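Mevalonate kinase (PDB 2X7I) probably catalyses the ATP-dependent phosphorylation of mevalonate to 5-phosphomevalonate, an early step of the mevalonate route to isoprenoids. Local coordinates at residues 169-174 with 222-227; 173-178 with 303-308. All blocks are in the same frame, centred on the assembly; numbering follows the deposited sequence.

How the contacts relate
Both contacts start from the chain around D173 and G174, and their centres lie about 10 Å apart. Contact 1 sets the loop before strand 175-180 against the turn joining helices 203-222 and 226-243. It is a small, partly exposed junction of 303 Å², held by one direct hydrogen bond and by packing on a phenyl face, with water bridges that are weak or doubtful. Contact 2 covers 512 Å² and has a more buried centre, where regular antiparallel pairing joins strand 175-180 to strand 300-305 and the C-terminal tail. L172 connects the two: its N lies 2.9 Å from L306 O and its O lies 3.0 Å from G308 N, both probable hydrogen bonds.

Contact 1 (169-174 with 222-227); sequences TLSLDG and EHHKFE
A Schellman motif ends helix 203-222 at H224, and its C-prime residue meets S171 of the loop that leads into strand 175-180. The motif is diagnosed by the bonds K225 N to V220 O and H224 N to I221 O, together with the positive phi of H224. The imidazole H224 ND1 donates to S171 O at 2.7 Å, meeting an in-plane lone pair of the carbonyl. The N-H...O angle of 136° marks the bond as bent, and the same N-H also makes a weak bond to a water 3.3 Å from H224 ND1. That water accepts from S171 N as well, bridging ring and loop backbone. S171 CB rests 3.6 Å from H224 ND1.

Beyond the imidazole, L172 CD2 packs on the turn backbone, 3.6 Å from H224 CA. The turn itself falls in the C-terminal GHMP kinase region and joins helix 203-222 to helix 226-243, with K225 as the N-cap of the latter. A second water accepts from D173 N and donates to H224 O, though the latter separation is too short to be trusted. With F226 CG anti to its backbone N (chi1 -175°), the phenyl ring reaches the loop and presents one face to it. G174 CA stands over that face, 4.0 Å from the centroid of the F226 ring and 14° off its normal, a CH-pi contact. D173 O lies over the same face, 3.6 Å from F226 CD2.

Contact 2 (173-178 with 303-308); sequences DGYMVV and IENLGG
M176 and E304 form a hydrogen-bonded antiparallel pair, with M176 N donating to E304 O at 3.0 Å and E304 N to M176 O at 2.9 Å. Their strands run at 155° and are neighbours in a four-stranded antiparallel sheet whose 2-3-1-4 order fits the ferredoxin-like C-terminal domain of GHMP kinases. Past the strand end, L306 N extends the pairing to G174 O at 3.0 Å.

On the face toward helix 283-295, the Y175 ring and the N305 side chain cross obliquely, their planes 24° apart, with N305 OD1 over one ring face toward the rim and Y175 CE2 3.9 Å from N305 CG. I303 CG2 meets the ring at its edge, 3.9 Å from Y175 CD2. The amide is fixed by an Asx turn: N305 OD1 accepts from G307 N at 3.0 Å, with the donor above the amide plane.

The other face carries M176, whose CB packs 4.1 Å from L306 CD2 and whose side chain also touches L17, L277 and L279. E304 starts on this face, but a bend at chi2 (74°) turns its carboxylate away from the strand pair toward strand 29-45, where OE2 is hydrogen-bonded to N35 N and OE1 to A36 N.

Contact 1 (169-174 with 222-227)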
loop_
_atom_site.group_PDB
_atom_site.type_symbol
_atom_site.label_atom_id
_atom_site.label_comp_id
_atom_site.label_asym_id
_atom_site.label_seq_id
_atom_site.Cartn_x
_atom_site.Cartn_y
_atom_site.Cartn_z
ATOM N N THR A 169 9.549 14.518 1.068
ATOM C CA THR A 169 8.286 14.240 0.365
ATOM C C THR A 169 8.508 13.883 -1.110
ATOM O O THR A 169 9.345 14.477 -1.777
ATOM C CB THR A 169 7.307 15.449 0.459
ATOM O OG1 THR A 169 6.775 15.529 1.785
ATOM C CG2 THR A 169 6.139 15.305 -0.518
ATOM N N LEU A 170 7.751 12.914 -1.610
ATOM C CA LEU A 170 7.922 12.448 -2.984
ATOM C C LEU A 170 7.547 13.535 -3.989
ATOM O O LEU A 170 6.467 14.128 -3.925
ATOM C CB LEU A 170 7.104 11.175 -3.251
ATOM C CG LEU A 170 7.486 10.428 -4.545
ATOM C CD1 LEU A 170 8.950 9.996 -4.526
ATOM C CD2 LEU A 170 6.579 9.234 -4.788
ATOM N N SER A 171 8.469 13.803 -4.904
ATOM C CA SER A 171 8.242 14.766 -5.958
ATOM C C SER A 171 8.890 14.282 -7.245
ATOM O O SER A 171 10.081 14.495 -7.479
ATOM C CB SER A 171 8.790 16.127 -5.557
ATOM O OG SER A 171 8.372 17.112 -6.486
ATOM N N LEU A 172 8.092 13.605 -8.061
ATOM C CA LEU A 172 8.494 13.213 -9.403
ATOM C C LEU A 172 7.438 13.743 -10.357
ATOM O O LEU A 172 6.233 13.609 -10.102
ATOM C CB LEU A 172 8.618 11.689 -9.512
ATOM C CG LEU A 172 9.695 11.073 -8.602
ATOM C CD1 LEU A 172 9.576 9.558 -8.491
ATOM C CD2 LEU A 172 11.072 11.455 -9.107
ATOM N N ASP A 173 7.900 14.369 -11.438
ATOM C CA ASP A 173 7.021 14.945 -12.444
ATOM C C ASP A 173 6.477 13.833 -13.349
ATOM O O ASP A 173 6.978 13.597 -14.456
ATOM C CB ASP A 173 7.794 16.002 -13.249
ATOM C CG ASP A 173 6.941 16.705 -14.291
ATOM O OD1 ASP A 173 7.537 17.373 -15.168
ATOM O OD2 ASP A 173 5.695 16.603 -14.241
ATOM N N GLY A 174 5.443 13.151 -12.869
ATOM C CA GLY A 174 4.855 12.051 -13.612
ATOM C C GLY A 174 3.776 11.306 -12.857
ATOM O O GLY A 174 3.386 11.691 -11.751
ATOM N N GLU A 222 15.640 11.237 -4.786
ATOM C CA GLU A 222 16.150 12.442 -4.123
ATOM C C GLU A 222 16.378 13.614 -5.088
ATOM O O GLU A 222 16.322 14.781 -4.676
ATOM C CB GLU A 222 17.459 12.129 -3.400
ATOM C CG GLU A 222 17.294 11.262 -2.155
ATOM C CD GLU A 222 18.563 10.512 -1.777
ATOM O OE1 GLU A 222 19.672 11.024 -2.027
ATOM O OE2 GLU A 222 18.454 9.406 -1.221
ATOM N N HIS A 223 16.651 13.312 -6.358
ATOM C CA HIS A 223 16.964 14.349 -7.349
ATOM C C HIS A 223 15.852 14.509 -8.404
ATOM O O HIS A 223 16.042 15.174 -9.432
ATOM C CB HIS A 223 18.338 14.078 -7.984
ATOM C CG HIS A 223 19.443 13.938 -6.979
ATOM N ND1 HIS A 223 19.777 14.943 -6.093
ATOM C CD2 HIS A 223 20.280 12.910 -6.707
ATOM C CE1 HIS A 223 20.770 14.538 -5.321
ATOM N NE2 HIS A 223 21.094 13.308 -5.673
ATOM N N HIS A 224 14.698 13.899 -8.124
ATOM C CA HIS A 224 13.454 14.143 -8.859
ATOM C C HIS A 224 13.543 13.787 -10.344
ATOM O O HIS A 224 13.040 14.520 -11.191
ATOM C CB HIS A 224 13.009 15.605 -8.690
ATOM C CG HIS A 224 13.075 16.093 -7.277
ATOM N ND1 HIS A 224 12.299 15.563 -6.269
ATOM C CD2 HIS A 224 13.836 17.055 -6.701
ATOM C CE1 HIS A 224 12.571 16.183 -5.134
ATOM N NE2 HIS A 224 13.503 17.090 -5.369
ATOM N N LYS A 225 14.158 12.644 -10.640
ATOM C CA LYS A 225 14.432 12.235 -12.013
ATOM C C LYS A 225 13.492 11.103 -12.441
ATOM O O LYS A 225 13.758 9.932 -12.194
ATOM C CB LYS A 225 15.893 11.800 -12.131
ATOM C CG LYS A 225 16.444 11.805 -13.541
ATOM C CD LYS A 225 17.917 11.377 -13.581
ATOM C CE LYS A 225 18.844 12.118 -12.582
ATOM N NZ LYS A 225 19.096 11.359 -11.287
ATOM N N PHE A 226 12.408 11.482 -13.109
ATOM C CA PHE A 226 11.373 10.553 -13.549
ATOM C C PHE A 226 11.853 9.597 -14.650
ATOM O O PHE A 226 11.572 8.403 -14.592
ATOM C CB PHE A 226 10.158 11.355 -14.027
ATOM C CG PHE A 226 8.974 10.511 -14.404
ATOM C CD1 PHE A 226 8.347 9.711 -13.461
ATOM C CD2 PHE A 226 8.470 10.538 -15.700
ATOM C CE1 PHE A 226 7.247 8.942 -13.801
ATOM C CE2 PHE A 226 7.366 9.762 -16.050
ATOM C CZ PHE A 226 6.756 8.968 -15.102
ATOM N N GLU A 227 12.551 10.126 -15.651
ATOM C CA GLU A 227 13.149 9.307 -16.715
ATOM C C GLU A 227 14.062 8.192 -16.177
ATOM O O GLU A 227 14.004 7.045 -16.647
ATOM C CB GLU A 227 13.902 10.174 -17.747
ATOM C CG GLU A 227 14.914 11.220 -17.185
ATOM C CD GLU A 227 16.376 10.746 -17.128
ATOM O OE1 GLU A 227 17.276 11.620 -17.058
ATOM O OE2 GLU A 227 16.633 9.524 -17.156
HETATM O O HOH W 1 11.187 12.977 -4.501
HETATM O O HOH W 2 10.645 14.884 -11.772
#

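Contact 2 (173-178 with 303-308)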
loop_
_atom_site.group_PDB
_atom_site.type_symbol
_atom_site.label_atom_id
_atom_site.label_comp_id
_atom_site.label_asym_id
_atom_site.label_seq_id
_atom_site.Cartn_x
_atom_site.Cartn_y
_atom_site.Cartn_z
ATOM N N ASP A 173 7.900 14.369 -11.438
ATOM C CA ASP A 173 7.021 14.945 -12.444
ATOM C C ASP A 173 6.477 13.833 -13.349
ATOM O O ASP A 173 6.978 13.597 -14.456
ATOM C CB ASP A 173 7.794 16.002 -13.249
ATOM C CG ASP A 173 6.941 16.705 -14.291
ATOM O OD1 ASP A 173 7.537 17.373 -15.168
ATOM O OD2 ASP A 173 5.695 16.603 -14.241
ATOM N N GLY A 174 5.443 13.151 -12.869
ATOM C CA GLY A 174 4.855 12.051 -13.612
ATOM C C GLY A 174 3.776 11.306 -12.857
ATOM O O GLY A 174 3.386 11.691 -11.751
ATOM N N TYR A 175 3.292 10.232 -13.477
ATOM C CA TYR A 175 2.176 9.464 -12.961
ATOM C C TYR A 175 2.506 7.992 -12.996
ATOM O O TYR A 175 3.306 7.530 -13.820
ATOM C CB TYR A 175 0.920 9.730 -13.794
ATOM C CG TYR A 175 0.374 11.130 -13.617
ATOM C CD1 TYR A 175 1.009 12.229 -14.203
ATOM C CD2 TYR A 175 -0.758 11.361 -12.843
ATOM C CE1 TYR A 175 0.523 13.518 -14.026
ATOM C CE2 TYR A 175 -1.256 12.640 -12.670
ATOM C CZ TYR A 175 -0.615 13.716 -13.265
ATOM O OH TYR A 175 -1.110 14.986 -13.091
ATOM N N MET A 176 1.880 7.259 -12.085
ATOM C CA MET A 176 2.057 5.825 -11.985
ATOM C C MET A 176 0.674 5.202 -11.952
ATOM O O MET A 176 -0.139 5.537 -11.083
ATOM C CB MET A 176 2.845 5.475 -10.721
ATOM C CG MET A 176 2.993 3.980 -10.468
ATOM S SD MET A 176 4.084 3.593 -9.095
ATOM C CE MET A 176 3.193 4.260 -7.687
ATOM N N VAL A 177 0.394 4.332 -12.922
ATOM C CA VAL A 177 -0.827 3.523 -12.904
ATOM C C VAL A 177 -0.553 2.253 -12.110
ATOM O O VAL A 177 0.393 1.532 -12.398
ATOM C CB VAL A 177 -1.297 3.134 -14.323
ATOM C CG1 VAL A 177 -2.538 2.252 -14.255
ATOM C CG2 VAL A 177 -1.572 4.376 -15.146
ATOM N N VAL A 178 -1.384 1.999 -11.108
ATOM C CA VAL A 178 -1.274 0.821 -10.270
ATOM C C VAL A 178 -2.369 -0.143 -10.689
ATOM O O VAL A 178 -3.540 0.212 -10.681
ATOM C CB VAL A 178 -1.413 1.201 -8.788
ATOM C CG1 VAL A 178 -1.402 -0.035 -7.898
ATOM C CG2 VAL A 178 -0.304 2.173 -8.392
ATOM N N ILE A 303 -4.772 5.661 -10.291
ATOM C CA ILE A 303 -3.814 6.601 -10.832
ATOM C C ILE A 303 -3.191 7.370 -9.678
ATOM O O ILE A 303 -3.892 8.022 -8.907
ATOM C CB ILE A 303 -4.460 7.574 -11.844
ATOM C CG1 ILE A 303 -4.923 6.816 -13.093
ATOM C CG2 ILE A 303 -3.468 8.662 -12.234
ATOM C CD1 ILE A 303 -5.740 7.654 -14.060
ATOM N N GLU A 304 -1.869 7.268 -9.561
ATOM C CA GLU A 304 -1.111 7.968 -8.539
ATOM C C GLU A 304 -0.331 9.120 -9.173
ATOM O O GLU A 304 0.518 8.897 -10.042
ATOM C CB GLU A 304 -0.145 6.989 -7.867
ATOM C CG GLU A 304 0.634 7.551 -6.666
ATOM C CD GLU A 304 -0.212 7.719 -5.412
ATOM O OE1 GLU A 304 -1.331 7.158 -5.347
ATOM O OE2 GLU A 304 0.256 8.409 -4.479
ATOM N N ASN A 305 -0.628 10.343 -8.745
ATOM C CA ASN A 305 0.210 11.502 -9.069
ATOM C C ASN A 305 1.466 11.417 -8.220
ATOM O O ASN A 305 1.375 11.213 -7.012
ATOM C CB ASN A 305 -0.527 12.808 -8.776
ATOM C CG ASN A 305 0.199 14.042 -9.320
ATOM O OD1 ASN A 305 1.408 14.022 -9.585
ATOM N ND2 ASN A 305 -0.547 15.127 -9.477
ATOM N N LEU A 306 2.635 11.565 -8.838
ATOM C CA LEU A 306 3.884 11.392 -8.105
ATOM C C LEU A 306 4.413 12.693 -7.500
ATOM O O LEU A 306 5.541 12.741 -7.013
ATOM C CB LEU A 306 4.931 10.681 -8.964
ATOM C CG LEU A 306 4.571 9.252 -9.397
ATOM C CD1 LEU A 306 5.727 8.630 -10.174
ATOM C CD2 LEU A 306 4.192 8.359 -8.210
ATOM N N GLY A 307 3.580 13.732 -7.507
ATOM C CA GLY A 307 3.803 14.918 -6.673
ATOM C C GLY A 307 4.610 16.041 -7.292
ATOM O O GLY A 307 4.834 17.065 -6.646
ATOM N N GLY A 308 5.057 15.853 -8.532
ATOM C CA GLY A 308 5.779 16.893 -9.259
ATOM C C GLY A 308 4.806 17.878 -9.874
ATOM O O GLY A 308 5.174 18.659 -10.757
#